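Local structure of acetolactate synthase isozyme 1 large subunit (Escherichia coli, 6LPI) at residues I28-G33 with R53-R58; A63-Q68 with G422-I427; M70-G75 with R99-P104; K76-M81 with I103-I108; I134-Y139 with F155-S160. The protein binds thiamine diphosphate, a magnesium ion and flavin-adenine dinucleotide as the large subunit of an enzyme of the thiamine-diphosphate-dependent family. All coordinates share one frame; numbering follows the deposited sequence.

Interaction 1 (I28-G33 with R53-R58); sequences IKIVTG and RHILAR
Ile30, Val31, Thr32 and Gly33 pair in order with Arg53, His54, Ile55 and Leu56, forming two neighbouring parallel strands that helix 40-47 joins into a beta-alpha-beta unit. Backbone bonds run from Arg53 N to Lys29 O, Val31 N to Arg53 O, Ile55 N to Val31 O and Gly33 N to Ile55 O. The ladder closes with Ala57 N to Gly33 O, one residue beyond Leu56. The Ile55 carbonyl is gripped twice, because Thr32 OG1 also donates to Ile55 O, at 3.0 Å and from above the carbonyl plane. OG1 stands anti to the Thr32 backbone N (chi1 173°), which turns it to that oxygen. On the same face Ile30 CG2 meets Ile55 CD1 at 3.4 Å.

His54 lies along the other face. Its CB and CG both pass near Val31 O, and ND1 comes to 3.6 Å from that same oxygen. CE1 then reaches Gly33 N at 3.4 Å, and NE2 ends 3.6 Å from Gly33 O; Val31 O and Gly33 N lie obliquely to the ring. Gly33 has no side chain to meet the imidazole, and the His54 ring packs edge-to-face with that of Tyr43. At the other end Lys29 and Arg53 run side by side, with Lys29 CE at the edge of the guanidinium, 3.8 Å from Arg53 NH2.

Five backbone bonds thus join the two segments, and the hydroxyl of buried Thr32 is spent on the main-chain oxygen of buried Ile55. The like charges of Lys29 NZ and Arg53 NH2, 4.3 Å apart, lie at the exposed end, where solvent would be expected to soften their repulsion.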
# COMPACT_ATOMS: atom_id res chain seq x y z
N ILE B 28 13.31 -12.92 11.00
CA ILE B 28 11.88 -13.14 11.19
C ILE B 28 11.63 -13.84 12.52
O ILE B 28 12.25 -14.87 12.84
CB ILE B 28 11.30 -13.93 10.00
CG1 ILE B 28 11.16 -13.03 8.77
CG2 ILE B 28 9.97 -14.53 10.34
CD1 ILE B 28 12.36 -13.02 7.88
N LYS B 29 10.75 -13.26 13.34
CA LYS B 29 10.34 -13.85 14.61
C LYS B 29 8.93 -14.41 14.56
O LYS B 29 8.60 -15.28 15.36
CB LYS B 29 10.45 -12.80 15.74
CG LYS B 29 9.59 -13.02 17.00
CD LYS B 29 9.47 -11.74 17.85
CE LYS B 29 8.10 -11.62 18.56
NZ LYS B 29 7.46 -10.25 18.46
N ILE B 30 8.12 -13.97 13.60
CA ILE B 30 6.73 -14.39 13.45
C ILE B 30 6.45 -14.68 11.99
O ILE B 30 6.92 -13.98 11.10
CB ILE B 30 5.76 -13.32 14.00
CG1 ILE B 30 6.09 -12.95 15.45
CG2 ILE B 30 4.29 -13.67 13.76
CD1 ILE B 30 5.26 -11.80 15.98
N VAL B 31 5.66 -15.72 11.75
CA VAL B 31 5.24 -16.10 10.41
C VAL B 31 3.78 -16.54 10.50
O VAL B 31 3.42 -17.29 11.41
CB VAL B 31 6.15 -17.21 9.85
CG1 VAL B 31 5.43 -18.07 8.84
CG2 VAL B 31 7.39 -16.60 9.24
N THR B 32 2.96 -16.15 9.53
CA THR B 32 1.56 -16.49 9.68
C THR B 32 1.05 -17.15 8.42
O THR B 32 1.34 -16.69 7.31
CB THR B 32 0.71 -15.24 10.00
OG1 THR B 32 -0.67 -15.58 9.98
CG2 THR B 32 0.94 -14.18 8.97
N GLY B 33 0.31 -18.23 8.59
CA GLY B 33 -0.21 -18.94 7.44
C GLY B 33 -1.19 -20.02 7.84
O GLY B 33 -1.74 -20.01 8.94
N ARG B 53 7.96 -18.22 15.61
CA ARG B 53 6.61 -18.66 15.95
C ARG B 53 5.69 -18.52 14.73
O ARG B 53 5.87 -17.64 13.87
CB ARG B 53 6.04 -17.86 17.13
CG ARG B 53 4.50 -17.80 17.22
CD ARG B 53 3.99 -17.01 18.43
NE ARG B 53 4.76 -15.79 18.68
CZ ARG B 53 4.28 -14.74 19.34
NH1 ARG B 53 3.04 -14.76 19.81
NH2 ARG B 53 5.05 -13.66 19.52
N HIS B 54 4.72 -19.42 14.64
CA HIS B 54 3.78 -19.48 13.53
C HIS B 54 2.38 -19.18 14.06
O HIS B 54 1.90 -19.88 14.94
CB HIS B 54 3.78 -20.85 12.86
CG HIS B 54 2.57 -21.10 12.01
ND1 HIS B 54 2.50 -20.71 10.69
CD2 HIS B 54 1.37 -21.65 12.32
CE1 HIS B 54 1.31 -21.02 10.21
NE2 HIS B 54 0.61 -21.59 11.17
N ILE B 55 1.73 -18.16 13.51
CA ILE B 55 0.33 -17.85 13.82
C ILE B 55 -0.60 -18.42 12.75
O ILE B 55 -0.46 -18.14 11.55
CB ILE B 55 0.14 -16.34 14.04
CG1 ILE B 55 0.72 -15.95 15.41
CG2 ILE B 55 -1.32 -15.97 13.97
CD1 ILE B 55 2.19 -15.74 15.46
N LEU B 56 -1.56 -19.23 13.21
CA LEU B 56 -2.54 -19.91 12.37
C LEU B 56 -3.73 -18.98 12.15
O LEU B 56 -4.53 -18.73 13.06
CB LEU B 56 -2.98 -21.22 13.01
CG LEU B 56 -3.94 -22.12 12.24
CD1 LEU B 56 -3.42 -22.36 10.82
CD2 LEU B 56 -4.13 -23.43 12.96
N ALA B 57 -3.81 -18.43 10.95
CA ALA B 57 -4.98 -17.67 10.55
C ALA B 57 -6.16 -18.60 10.36
O ALA B 57 -6.06 -19.84 10.41
CB ALA B 57 -4.69 -16.90 9.26
N ARG B 58 -7.32 -18.01 10.14
CA ARG B 58 -8.51 -18.77 9.82
C ARG B 58 -8.88 -18.66 8.35
O ARG B 58 -9.80 -19.34 7.91
CB ARG B 58 -9.67 -18.34 10.70
CG ARG B 58 -9.88 -19.25 11.88
CD ARG B 58 -8.99 -18.89 13.03
NE ARG B 58 -9.28 -19.77 14.14
CZ ARG B 58 -8.41 -20.07 15.09
NH1 ARG B 58 -7.19 -19.54 15.06
NH2 ARG B 58 -8.78 -20.88 16.08

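Interaction 2 (A63-Q68 with G422-I427); sequences AGFIAQ and GLPAAI
Ile66 and Pro424 hold the closest part of this helix-helix contact, where the axes of 63-68 and 422-427 approach to 6.6 Å and cross at -51°. Ile66 CG1 stands anti to its own carbonyl carbon (chi1 -69°) and lies 3.2 Å from Pro424 O. Its CD1 goes on to Ile427 CG2 at 3.7 Å, the two isoleucines crossing obliquely. Beside them Phe65 CB rests on the proline ring, 3.6 Å from Pro424 CG. The main chains come near as well: Ile66 CA points a C-H at Pro424 O, and Ala425 CA sends one back to Phe65 O at 3.6 Å.

Away from this centre the contact thins, though it stays inside the protein. Past CB the Phe65 side chain leads away from 422-427, and it also touches Thr418 and Asp97. Gln68 keeps its side chain 5.7 Å from the other segment and turns its amide to Arg72, Asp97 and Ala94 O. Thr456 of helix 453-459 touches both Ile66 and Ile427.

Helix 60-74 belongs to the N-terminal and helix 422-432 to the C-terminal thiamine-diphosphate-binding family region, and the Phe65 side chain lies about 8 Å from the bound thiamine diphosphate. With nothing stronger than C-H...O contacts between the segments, the two regions meet here through close apolar fit, and the Gln68 amide finds its bonds with other neighbours.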
# COMPACT_ATOMS: atom_id res chain seq x y z
N ALA B 63 -4.35 -14.41 6.87
CA ALA B 63 -2.91 -14.58 7.03
C ALA B 63 -2.14 -13.47 6.33
O ALA B 63 -1.22 -12.88 6.90
CB ALA B 63 -2.45 -15.93 6.47
N GLY B 64 -2.55 -13.16 5.10
CA GLY B 64 -1.87 -12.12 4.35
C GLY B 64 -2.04 -10.75 4.96
O GLY B 64 -1.08 -9.98 5.06
N PHE B 65 -3.25 -10.42 5.42
CA PHE B 65 -3.43 -9.09 5.99
C PHE B 65 -2.75 -8.97 7.36
O PHE B 65 -2.33 -7.87 7.73
CB PHE B 65 -4.91 -8.75 6.08
CG PHE B 65 -5.50 -8.27 4.79
CD1 PHE B 65 -4.90 -7.22 4.09
CD2 PHE B 65 -6.64 -8.85 4.26
CE1 PHE B 65 -5.44 -6.76 2.90
CE2 PHE B 65 -7.18 -8.40 3.05
CZ PHE B 65 -6.57 -7.36 2.38
N ILE B 66 -2.63 -10.07 8.11
CA ILE B 66 -1.85 -10.05 9.35
C ILE B 66 -0.38 -9.80 9.05
O ILE B 66 0.30 -9.00 9.72
CB ILE B 66 -2.05 -11.35 10.15
CG1 ILE B 66 -3.46 -11.44 10.71
CG2 ILE B 66 -1.06 -11.44 11.30
CD1 ILE B 66 -3.72 -12.80 11.28
N ALA B 67 0.15 -10.53 8.07
CA ALA B 67 1.48 -10.21 7.58
C ALA B 67 1.55 -8.73 7.19
O ALA B 67 2.55 -8.05 7.45
CB ALA B 67 1.84 -11.11 6.40
N GLN B 68 0.48 -8.21 6.59
CA GLN B 68 0.46 -6.81 6.22
C GLN B 68 0.53 -5.89 7.43
O GLN B 68 1.21 -4.87 7.38
CB GLN B 68 -0.77 -6.51 5.38
CG GLN B 68 -0.47 -6.55 3.90
CD GLN B 68 -1.24 -5.47 3.15
OE1 GLN B 68 -1.24 -4.29 3.53
NE2 GLN B 68 -1.95 -5.88 2.11
N GLY B 422 -9.05 -4.20 8.04
CA GLY B 422 -8.89 -3.73 9.40
C GLY B 422 -8.60 -4.75 10.49
O GLY B 422 -7.60 -4.63 11.19
N LEU B 423 -9.45 -5.75 10.66
CA LEU B 423 -9.22 -6.61 11.82
C LEU B 423 -7.94 -7.42 11.68
O LEU B 423 -7.12 -7.43 12.62
CB LEU B 423 -10.47 -7.47 12.08
CG LEU B 423 -10.41 -8.76 12.89
CD1 LEU B 423 -9.92 -8.49 14.30
CD2 LEU B 423 -11.80 -9.38 12.92
N PRO B 424 -7.66 -8.10 10.55
CA PRO B 424 -6.38 -8.83 10.47
C PRO B 424 -5.17 -7.91 10.48
O PRO B 424 -4.13 -8.28 11.05
CB PRO B 424 -6.50 -9.64 9.17
CG PRO B 424 -7.60 -9.02 8.43
CD PRO B 424 -8.54 -8.45 9.43
N ALA B 425 -5.26 -6.73 9.86
CA ALA B 425 -4.17 -5.77 9.98
C ALA B 425 -3.90 -5.40 11.43
O ALA B 425 -2.75 -5.35 11.87
CB ALA B 425 -4.48 -4.52 9.16
N ALA B 426 -4.96 -5.17 12.21
CA ALA B 426 -4.78 -4.87 13.62
C ALA B 426 -4.15 -6.04 14.35
O ALA B 426 -3.30 -5.86 15.23
CB ALA B 426 -6.12 -4.49 14.26
N ILE B 427 -4.54 -7.26 13.99
CA ILE B 427 -3.94 -8.44 14.61
C ILE B 427 -2.43 -8.45 14.37
O ILE B 427 -1.63 -8.66 15.29
CB ILE B 427 -4.63 -9.71 14.09
CG1 ILE B 427 -6.04 -9.78 14.67
CG2 ILE B 427 -3.84 -10.95 14.45
CD1 ILE B 427 -6.94 -10.74 13.96

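Interaction 3 (M70-G75 with R99-P104); sequences MARTDG and RLDSIP
Arg72 and Asp101 each set CG anti to the carbonyl carbon (chi1 -58° in Arg72), and the arginine stays extended from CG to NE; Arg72 NH2 reaches Asp101 OD1 at 3.3 Å in a salt bridge. The donor arrives on the anti side of OD1 and out of the carboxylate plane, and the guanidinium and carboxylate are turned 68° apart, giving a single-point bond and not a flat two-pronged pair.

Ile103 packs against the arginine. Its CD1 lies over one face of the guanidinium, 3.3 Å from Arg72 CZ, while CG1 sits 3.7 Å above the plane toward its rim. Its other branch, CG2, turns back to Ala71 CB at 3.6 Å. Ala71 CB also rests against the main chain, 3.4 Å from Pro104 O. Between Asp101 and Ile103 the chain turns at Ser102, the first residue to leave helical phi/psi, which has positive phi, forms a Schellman motif and starts the run toward strand 105-111.

Each charged group has further partners: Arg72 NE bonds to Gln68 OE1 and NH2 also pairs with Asp97, while Asp101 accepts from Gly414 N at OD1 and from Gly415 N at OD2. Leu100, the residue before Asp101, touches the bound flavin-adenine dinucleotide, and the Asp101 side chain comes within about 4 Å of it.

The end of helix 60-74 is thus tied to the end of helix 86-101 by a buried carboxylate shared between one cation and two backbone N-H groups. That sharing would be expected to favour the charged form of Asp101 beside the cofactor.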
# COMPACT_ATOMS: atom_id res chain seq x y z
N MET B 70 1.92 -6.52 10.36
CA MET B 70 3.31 -6.53 10.80
C MET B 70 4.13 -5.61 9.91
O MET B 70 4.74 -4.64 10.40
CB MET B 70 3.86 -7.95 10.78
CG MET B 70 3.09 -8.87 11.71
SD MET B 70 3.87 -10.44 12.00
CE MET B 70 5.59 -10.04 11.69
N ALA B 71 4.08 -5.84 8.59
CA ALA B 71 4.89 -5.10 7.63
C ALA B 71 4.60 -3.61 7.65
O ALA B 71 5.52 -2.79 7.56
CB ALA B 71 4.70 -5.66 6.23
N ARG B 72 3.33 -3.22 7.76
CA ARG B 72 3.03 -1.80 7.80
C ARG B 72 3.48 -1.15 9.09
O ARG B 72 3.67 0.07 9.11
CB ARG B 72 1.54 -1.57 7.57
CG ARG B 72 1.06 -2.11 6.26
CD ARG B 72 -0.22 -1.42 5.95
NE ARG B 72 -0.91 -1.98 4.80
CZ ARG B 72 -1.68 -1.25 4.00
NH1 ARG B 72 -1.82 0.05 4.25
NH2 ARG B 72 -2.31 -1.81 2.97
N THR B 73 3.71 -1.91 10.16
CA THR B 73 4.32 -1.24 11.31
C THR B 73 5.86 -1.34 11.45
O THR B 73 6.44 -0.42 12.01
CB THR B 73 3.70 -1.73 12.61
OG1 THR B 73 3.91 -3.14 12.74
CG2 THR B 73 2.20 -1.42 12.66
N ASP B 74 6.56 -2.39 10.92
CA ASP B 74 8.00 -2.61 11.19
C ASP B 74 8.85 -1.74 10.26
O ASP B 74 9.88 -1.19 10.67
CB ASP B 74 8.48 -4.05 10.91
CG ASP B 74 7.79 -4.71 9.72
OD1 ASP B 74 7.64 -3.96 8.74
OD2 ASP B 74 7.42 -5.88 9.74
N GLY B 75 8.40 -1.59 9.00
CA GLY B 75 9.21 -1.15 7.87
C GLY B 75 10.00 -2.22 7.16
O GLY B 75 10.79 -1.88 6.27
N ARG B 99 0.25 -4.84 -3.09
CA ARG B 99 0.84 -4.22 -4.28
C ARG B 99 0.43 -2.76 -4.43
O ARG B 99 1.29 -1.88 -4.56
CB ARG B 99 0.44 -5.01 -5.53
CG ARG B 99 0.93 -4.37 -6.81
CD ARG B 99 2.41 -4.47 -6.91
NE ARG B 99 2.82 -4.36 -8.30
CZ ARG B 99 4.03 -3.97 -8.69
NH1 ARG B 99 4.95 -3.66 -7.79
NH2 ARG B 99 4.30 -3.89 -9.98
N LEU B 100 -0.87 -2.46 -4.38
CA LEU B 100 -1.21 -1.08 -4.71
C LEU B 100 -0.85 -0.08 -3.61
O LEU B 100 -0.68 1.11 -3.92
CB LEU B 100 -2.70 -0.93 -5.02
CG LEU B 100 -3.45 -1.86 -5.96
CD1 LEU B 100 -4.86 -1.32 -6.14
CD2 LEU B 100 -2.78 -2.06 -7.26
N ASP B 101 -0.66 -0.53 -2.37
CA ASP B 101 -0.26 0.38 -1.29
C ASP B 101 1.24 0.34 -1.02
O ASP B 101 1.72 1.13 -0.19
CB ASP B 101 -1.04 0.06 -0.01
CG ASP B 101 -2.47 0.60 -0.03
OD1 ASP B 101 -3.42 -0.13 0.36
OD2 ASP B 101 -2.66 1.73 -0.50
N SER B 102 1.98 -0.49 -1.76
CA SER B 102 3.44 -0.57 -1.73
C SER B 102 4.02 -1.04 -0.40
O SER B 102 4.79 -0.31 0.24
CB SER B 102 4.06 0.78 -2.11
OG SER B 102 3.56 1.28 -3.36
N ILE B 103 3.66 -2.25 0.00
CA ILE B 103 4.06 -2.86 1.27
C ILE B 103 4.96 -4.07 1.05
O ILE B 103 4.71 -4.87 0.13
CB ILE B 103 2.83 -3.26 2.10
CG1 ILE B 103 1.93 -2.05 2.30
CG2 ILE B 103 3.22 -3.86 3.43
CD1 ILE B 103 0.57 -2.31 1.82
N PRO B 104 6.05 -4.22 1.84
CA PRO B 104 6.95 -5.37 1.65
C PRO B 104 6.38 -6.64 2.26
O PRO B 104 6.40 -6.84 3.48
CB PRO B 104 8.23 -4.92 2.37
CG PRO B 104 7.73 -3.97 3.43
CD PRO B 104 6.55 -3.27 2.85

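Interaction 4 (K76-M81 with I103-I108); sequences KPAVCM and IPLICI
Val79 and Ile106 face each other across adjacent parallel strands of a beta-alpha-beta crossover, strand 78-82, helix 86-101 and strand 105-111. Val79 is a bump between two larger residues: its CG2 meets Ile106 CB at 3.9 Å, and its CG1 meets Ile108 CD1 at 4.0 Å, both oblique. Further back, Pro77 lies alongside Ile106, with Pro77 CB 3.4 Å from Ile106 CD1. The side chains of Pro77 and Pro104 cross at about a right angle, CD of the first 4.0 Å from CB of the second. Phe155 and Ala158 of helix 147-159 pack on Ile106 from this side.

The other face carries Ala78, Cys80, Leu105 and Cys107. Cys80 SG, set between its backbone N and carbonyl carbon (chi1 46°), touches Cys107 CB at 3.9 Å and Leu105 CD2 at 4.2 Å. Leu91 and Ile95 of helix 86-101 close over these side chains.

Between the two faces four backbone bonds join the strands, starting with Ala78 N to Pro104 O; the last and nearly straight one runs from Ile108 N to Cys80 O, 2.8 Å at 177°.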
# COMPACT_ATOMS: atom_id res chain seq x y z
N LYS B 76 9.83 -3.50 7.53
CA LYS B 76 10.52 -4.68 6.97
C LYS B 76 9.53 -5.71 6.38
O LYS B 76 8.35 -5.70 6.74
CB LYS B 76 11.41 -5.32 8.07
CG LYS B 76 12.44 -6.35 7.56
CD LYS B 76 13.90 -6.16 8.05
CE LYS B 76 14.93 -6.70 7.00
NZ LYS B 76 14.69 -8.10 6.49
N PRO B 77 9.93 -6.54 5.41
CA PRO B 77 8.99 -7.57 4.91
C PRO B 77 8.50 -8.56 5.97
O PRO B 77 9.25 -9.02 6.84
CB PRO B 77 9.78 -8.30 3.83
CG PRO B 77 11.20 -7.84 3.97
CD PRO B 77 11.15 -6.47 4.58
N ALA B 78 7.20 -8.87 5.90
CA ALA B 78 6.55 -9.90 6.70
C ALA B 78 6.13 -11.04 5.77
O ALA B 78 5.97 -10.83 4.57
CB ALA B 78 5.35 -9.33 7.44
N VAL B 79 6.00 -12.25 6.31
CA VAL B 79 5.87 -13.47 5.53
C VAL B 79 4.55 -14.17 5.84
O VAL B 79 4.21 -14.37 7.01
CB VAL B 79 7.05 -14.42 5.81
CG1 VAL B 79 6.84 -15.77 5.14
CG2 VAL B 79 8.35 -13.76 5.32
N CYS B 80 3.84 -14.59 4.79
CA CYS B 80 2.65 -15.42 4.94
C CYS B 80 2.77 -16.68 4.10
O CYS B 80 3.51 -16.72 3.11
CB CYS B 80 1.37 -14.67 4.57
SG CYS B 80 1.49 -13.75 3.06
N MET B 81 2.04 -17.73 4.49
CA MET B 81 2.25 -19.04 3.88
C MET B 81 0.93 -19.74 3.60
O MET B 81 0.00 -19.66 4.41
CB MET B 81 3.06 -19.96 4.80
CG MET B 81 4.26 -19.33 5.43
SD MET B 81 5.15 -20.61 6.30
CE MET B 81 6.52 -20.88 5.18
N ILE B 103 3.66 -2.25 0.00
CA ILE B 103 4.06 -2.86 1.27
C ILE B 103 4.96 -4.07 1.05
O ILE B 103 4.71 -4.87 0.13
CB ILE B 103 2.83 -3.26 2.10
CG1 ILE B 103 1.93 -2.05 2.30
CG2 ILE B 103 3.22 -3.86 3.43
CD1 ILE B 103 0.57 -2.31 1.82
N PRO B 104 6.05 -4.22 1.84
CA PRO B 104 6.95 -5.37 1.65
C PRO B 104 6.38 -6.64 2.26
O PRO B 104 6.40 -6.84 3.48
CB PRO B 104 8.23 -4.92 2.37
CG PRO B 104 7.73 -3.97 3.43
CD PRO B 104 6.55 -3.27 2.85
N LEU B 105 5.88 -7.51 1.42
CA LEU B 105 5.40 -8.81 1.84
C LEU B 105 6.17 -9.88 1.07
O LEU B 105 6.44 -9.73 -0.12
CB LEU B 105 3.89 -8.90 1.54
CG LEU B 105 2.93 -9.60 2.49
CD1 LEU B 105 2.87 -8.81 3.78
CD2 LEU B 105 1.55 -9.71 1.84
N ILE B 106 6.55 -10.96 1.75
CA ILE B 106 6.96 -12.20 1.10
C ILE B 106 5.87 -13.21 1.36
O ILE B 106 5.49 -13.46 2.52
CB ILE B 106 8.33 -12.71 1.57
CG1 ILE B 106 9.47 -11.98 0.85
CG2 ILE B 106 8.46 -14.19 1.32
CD1 ILE B 106 9.82 -10.67 1.39
N CYS B 107 5.37 -13.79 0.29
CA CYS B 107 4.27 -14.74 0.32
C CYS B 107 4.78 -16.06 -0.22
O CYS B 107 5.20 -16.14 -1.38
CB CYS B 107 3.11 -14.17 -0.51
SG CYS B 107 1.99 -15.35 -1.17
N ILE B 108 4.73 -17.11 0.60
CA ILE B 108 5.28 -18.41 0.24
C ILE B 108 4.16 -19.42 0.13
O ILE B 108 3.35 -19.58 1.06
CB ILE B 108 6.35 -18.87 1.24
CG1 ILE B 108 7.61 -18.00 1.11
CG2 ILE B 108 6.71 -20.29 0.99
CD1 ILE B 108 8.55 -18.08 2.30

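Interaction 5 (I134-Y139 with F155-S160); sequences ITKHNY and FRIAQS
Lys136 and Ile157 carry the contact. Lys136 NZ donates to Ile157 O at 2.8 Å, in the plane of that carbonyl, and weakly to Ser160 O at 2.9 Å. A third carbonyl, Arg162 O, also accepts weakly from Lys136 NZ. Behind the ammonium, Lys136 CD lies 3.4 Å from Ile157 CG2, so the aliphatic chain packs on the residue whose oxygen it serves. The other branch of the isoleucine ends at CD1, which meets Tyr139 OH tip to tip and touches the edge of the His137 ring at CD2, 3.8 Å away.

One shell out, CG anti to the backbone N (chi1 -176°) starts the lysine toward the helix. Ser160 is tied back by OG to Arg156 O at 2.7 Å, from the face of that carbonyl opposite to Gln159 N. Backbone bonds to Trp167 hold His137 and Tyr139 in the sheet, within the unit of strand 137-140, helix 147-159 and strand 166-171. Beyond, Arg156 makes a salt bridge with an acidic side chain of a neighbouring subunit.

The lysine ammonium therefore sits among main-chain oxygens near the C-terminal end of helix 147-159, where the helix dipole would be expected to favour its positive charge.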
# COMPACT_ATOMS: atom_id res chain seq x y z
N ILE B 134 -0.16 -8.97 -9.93
CA ILE B 134 -0.44 -8.40 -8.61
C ILE B 134 0.79 -8.43 -7.72
O ILE B 134 0.69 -8.29 -6.50
CB ILE B 134 -1.59 -9.12 -7.89
CG1 ILE B 134 -1.25 -10.62 -7.73
CG2 ILE B 134 -2.92 -8.86 -8.56
CD1 ILE B 134 -2.25 -11.45 -6.99
N THR B 135 1.96 -8.67 -8.29
CA THR B 135 3.15 -8.75 -7.47
C THR B 135 4.20 -7.78 -7.98
O THR B 135 4.19 -7.41 -9.15
CB THR B 135 3.71 -10.15 -7.47
OG1 THR B 135 3.70 -10.62 -8.83
CG2 THR B 135 2.79 -11.01 -6.65
N LYS B 136 5.10 -7.35 -7.10
CA LYS B 136 6.29 -6.66 -7.59
C LYS B 136 7.23 -7.63 -8.32
O LYS B 136 7.95 -7.21 -9.22
CB LYS B 136 7.02 -5.95 -6.45
CG LYS B 136 8.21 -5.17 -6.95
CD LYS B 136 9.19 -4.82 -5.88
CE LYS B 136 9.78 -3.47 -6.12
NZ LYS B 136 10.89 -3.13 -5.22
N HIS B 137 7.26 -8.89 -7.92
CA HIS B 137 7.87 -9.96 -8.71
C HIS B 137 7.43 -11.30 -8.13
O HIS B 137 6.94 -11.36 -7.00
CB HIS B 137 9.39 -9.84 -8.73
CG HIS B 137 10.05 -10.72 -9.74
ND1 HIS B 137 9.50 -10.99 -10.98
CD2 HIS B 137 11.22 -11.40 -9.69
CE1 HIS B 137 10.31 -11.78 -11.66
NE2 HIS B 137 11.37 -12.04 -10.90
N ASN B 138 7.61 -12.39 -8.88
CA ASN B 138 7.17 -13.68 -8.38
C ASN B 138 8.08 -14.78 -8.90
O ASN B 138 8.90 -14.56 -9.79
CB ASN B 138 5.71 -13.95 -8.75
CG ASN B 138 5.51 -14.16 -10.23
OD1 ASN B 138 6.37 -13.79 -11.03
ND2 ASN B 138 4.40 -14.77 -10.61
N TYR B 139 7.96 -15.98 -8.32
CA TYR B 139 8.87 -17.07 -8.68
C TYR B 139 8.15 -18.41 -8.69
O TYR B 139 7.24 -18.65 -7.88
CB TYR B 139 10.05 -17.22 -7.73
CG TYR B 139 10.98 -16.04 -7.68
CD1 TYR B 139 10.82 -15.07 -6.68
CD2 TYR B 139 12.00 -15.88 -8.61
CE1 TYR B 139 11.66 -13.97 -6.60
CE2 TYR B 139 12.85 -14.78 -8.54
CZ TYR B 139 12.67 -13.82 -7.53
OH TYR B 139 13.49 -12.72 -7.44
N PHE B 155 13.63 -11.19 -0.97
CA PHE B 155 13.71 -10.25 0.14
C PHE B 155 14.38 -8.94 -0.27
O PHE B 155 14.06 -7.89 0.29
CB PHE B 155 14.47 -10.87 1.31
CG PHE B 155 13.58 -11.57 2.29
CD1 PHE B 155 13.05 -12.81 1.99
CD2 PHE B 155 13.26 -10.97 3.50
CE1 PHE B 155 12.23 -13.45 2.88
CE2 PHE B 155 12.45 -11.60 4.40
CZ PHE B 155 11.93 -12.84 4.09
N ARG B 156 15.30 -8.97 -1.24
CA ARG B 156 15.81 -7.70 -1.73
C ARG B 156 14.70 -6.96 -2.47
O ARG B 156 14.37 -5.81 -2.13
CB ARG B 156 17.03 -7.94 -2.63
CG ARG B 156 17.67 -6.68 -3.22
CD ARG B 156 18.77 -6.99 -4.25
NE ARG B 156 18.28 -7.79 -5.39
CZ ARG B 156 17.75 -7.29 -6.51
NH1 ARG B 156 17.61 -5.97 -6.68
NH2 ARG B 156 17.33 -8.11 -7.47
N ILE B 157 14.02 -7.66 -3.39
CA ILE B 157 13.04 -7.01 -4.24
C ILE B 157 11.89 -6.45 -3.41
O ILE B 157 11.43 -5.33 -3.64
CB ILE B 157 12.52 -8.01 -5.28
CG1 ILE B 157 13.63 -8.46 -6.22
CG2 ILE B 157 11.31 -7.47 -5.98
CD1 ILE B 157 13.27 -9.70 -7.02
N ALA B 158 11.44 -7.20 -2.41
CA ALA B 158 10.31 -6.75 -1.63
C ALA B 158 10.59 -5.44 -0.90
O ALA B 158 9.66 -4.66 -0.63
CB ALA B 158 9.91 -7.83 -0.64
N GLN B 159 11.86 -5.17 -0.56
CA GLN B 159 12.16 -4.06 0.32
C GLN B 159 12.89 -2.91 -0.34
O GLN B 159 13.11 -1.89 0.32
CB GLN B 159 12.94 -4.53 1.56
CG GLN B 159 14.40 -4.87 1.38
CD GLN B 159 14.93 -5.77 2.49
OE1 GLN B 159 14.28 -5.92 3.53
NE2 GLN B 159 16.10 -6.37 2.29
N SER B 160 13.32 -3.06 -1.59
CA SER B 160 14.11 -2.00 -2.20
C SER B 160 13.20 -1.07 -2.97
O SER B 160 12.04 -1.39 -3.24
CB SER B 160 15.19 -2.56 -3.13
OG SER B 160 15.88 -3.63 -2.53

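How the interactions relate
Interactions 1, 4 and 5 belong to one six-stranded parallel sheet: interaction 1 pairs its outermost strand 53-56 with 30-33, interaction 4 pairs two inner strands, and interaction 5 lays a helix against the other outermost strand, 137-140. Thr32 O probably accepts a hydrogen bond from Met81 N, linking the ladders of interactions 1 and 4. Helix 60-74 serves both interactions 2 and 3, first against the C-terminal region, then beside helix 86-101. Interactions 3 and 4 share Ile103 and Pro104. Chemistry follows place: apolar in interaction 2, backbone hydrogen bonds between apolar side chains in 4, a salt bridge with apolar packing near the cofactor in 3, and mixed in 1 and 5, toward solvent and the neighbouring subunit respectively.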